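Local coordinates for protein pid-3 (PDB 7OCX) that forms an RRM-domain complex with TOFU-6 and probably acts in piRNA (21U RNA) biogenesis as a subunit of the PETISCO complex, at residues K70-R73 against N74-L77. Sequence-based numbering, arbitrary orientation.
Sequences KLDR and NHKL
Asp72 and His75 close a tight beta hairpin through a type I turn (Asp72 to His75), with a classic beta bulge in which Leu71 and Asp72 both face His75; it joins strands 70-72 and 75-81 at one margin of the RRM-domain sheet. Backbone bonds set the frame. His75 N donates to Asp72 O at 3.1 Å, whereas His75 O is shared at the bulge: Leu71 N gives it a bond of 2.9 Å, and Asp72 N adds a weak one.

Side-chain bonds converge on Asp72. With CG set between its own N and carbonyl carbon (chi1 66°), the carboxylate lies alongside the imidazole, their planes 53° apart. OD1 takes His75 ND1 on its syn lone pair at 2.8 Å, nearly in the ring plane, and also accepts Asn74 N at 2.9 Å from above the carboxylate plane. Two donors thus grip one oxygen, and the ND1 bond holds the imidazole's rotation. Replacing Asp72 with alanine removes this carboxylate, which is likely to leave His75 ND1 and Asn74 N without their shared acceptor and the imidazole less firmly held.

At the turn, the side chains of Arg73 and Asn74 lie side by side, pointing the same way, and reach the neighbouring TOFU-6 chain; Arg73 NH1 forms a salt bridge with Asp71 of that chain, and Asn74 ND2 a hydrogen bond with its Asp16. The hairpin therefore contributes to the interface between the two proteins.

Apolar packing joins the bulge residue Leu71 to Leu77; their side chains cross at about a right angle and both touch Tyr20. Leu71 CD1 rests 3.8 Å from Leu77 CD2, while Leu71 CD2 faces Leu77 CD1 at 4.0 Å.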
loop_
_atom_site.group_PDB
_atom_site.type_symbol
_atom_site.label_atom_id
_atom_site.label_comp_id
_atom_site.label_asym_id
_atom_site.label_seq_id
_atom_site.Cartn_x
_atom_site.Cartn_y
_atom_site.Cartn_z
ATOM N N LYS B 70 -11.527 2.444 9.123
ATOM C CA LYS B 70 -12.565 2.724 8.134
ATOM C C LYS B 70 -11.887 2.910 6.777
ATOM O O LYS B 70 -11.267 3.943 6.519
ATOM C CB LYS B 70 -13.364 3.961 8.532
ATOM C CG LYS B 70 -14.530 4.280 7.605
ATOM C CD LYS B 70 -15.748 4.786 8.382
ATOM C CE LYS B 70 -15.925 6.303 8.341
ATOM N NZ LYS B 70 -15.739 6.914 6.993
ATOM N N LEU B 71 -11.997 1.907 5.911
ATOM C CA LEU B 71 -11.477 2.054 4.554
ATOM C C LEU B 71 -12.346 2.974 3.719
ATOM O O LEU B 71 -11.834 3.761 2.915
ATOM C CB LEU B 71 -11.335 0.694 3.877
ATOM C CG LEU B 71 -10.334 -0.286 4.477
ATOM C CD1 LEU B 71 -10.354 -1.611 3.711
ATOM C CD2 LEU B 71 -8.939 0.331 4.476
ATOM N N ASP B 72 -13.656 2.878 3.871
ATOM C CA ASP B 72 -14.623 3.752 3.220
ATOM C C ASP B 72 -15.935 3.474 3.941
ATOM O O ASP B 72 -15.991 2.670 4.879
ATOM C CB ASP B 72 -14.618 3.550 1.688
ATOM C CG ASP B 72 -15.103 2.182 1.224
ATOM O OD1 ASP B 72 -15.745 1.447 2.002
ATOM O OD2 ASP B 72 -14.810 1.820 0.049
ATOM N N ARG B 73 -16.983 4.183 3.550
ATOM C CA ARG B 73 -18.236 4.055 4.279
ATOM C C ARG B 73 -18.842 2.659 4.185
ATOM O O ARG B 73 -19.823 2.375 4.882
ATOM C CB ARG B 73 -19.218 5.104 3.776
ATOM C CG ARG B 73 -19.496 5.034 2.286
ATOM C CD ARG B 73 -20.648 5.958 1.941
ATOM N NE ARG B 73 -21.031 5.887 0.537
ATOM C CZ ARG B 73 -20.717 6.809 -0.359
ATOM N NH1 ARG B 73 -19.985 7.865 -0.038
ATOM N NH2 ARG B 73 -21.151 6.671 -1.610
ATOM N N ASN B 74 -18.287 1.776 3.376
ATOM C CA ASN B 74 -18.825 0.435 3.238
ATOM C C ASN B 74 -17.913 -0.640 3.803
ATOM O O ASN B 74 -18.301 -1.817 3.798
ATOM C CB ASN B 74 -19.094 0.137 1.763
ATOM C CG ASN B 74 -20.167 0.992 1.192
ATOM O OD1 ASN B 74 -21.261 1.080 1.742
ATOM N ND2 ASN B 74 -19.857 1.673 0.098
ATOM N N HIS B 75 -16.710 -0.289 4.266
ATOM C CA HIS B 75 -15.732 -1.299 4.650
ATOM C C HIS B 75 -14.949 -0.845 5.862
ATOM O O HIS B 75 -14.362 0.241 5.835
ATOM C CB HIS B 75 -14.760 -1.588 3.506
ATOM C CG HIS B 75 -15.420 -2.079 2.267
ATOM N ND1 HIS B 75 -15.923 -1.235 1.302
ATOM C CD2 HIS B 75 -15.706 -3.340 1.862
ATOM C CE1 HIS B 75 -16.459 -1.960 0.333
ATOM N NE2 HIS B 75 -16.348 -3.236 0.652
ATOM N N LYS B 76 -14.937 -1.692 6.896
ATOM C CA LYS B 76 -14.155 -1.527 8.115
ATOM C C LYS B 76 -13.288 -2.766 8.305
ATOM O O LYS B 76 -13.776 -3.895 8.196
ATOM C CB LYS B 76 -15.074 -1.328 9.316
ATOM C CG LYS B 76 -14.368 -1.114 10.650
ATOM C CD LYS B 76 -15.402 -0.808 11.733
ATOM C CE LYS B 76 -14.795 -0.739 13.123
ATOM N NZ LYS B 76 -15.863 -0.607 14.185
ATOM N N LEU B 77 -12.010 -2.550 8.600
ATOM C CA LEU B 77 -11.071 -3.639 8.797
ATOM C C LEU B 77 -11.113 -4.212 10.209
ATOM O O LEU B 77 -11.262 -3.488 11.194
ATOM C CB LEU B 77 -9.651 -3.164 8.509
ATOM C CG LEU B 77 -9.187 -2.896 7.079
ATOM C CD1 LEU B 77 -7.744 -2.414 7.156
ATOM C CD2 LEU B 77 -9.280 -4.153 6.267
#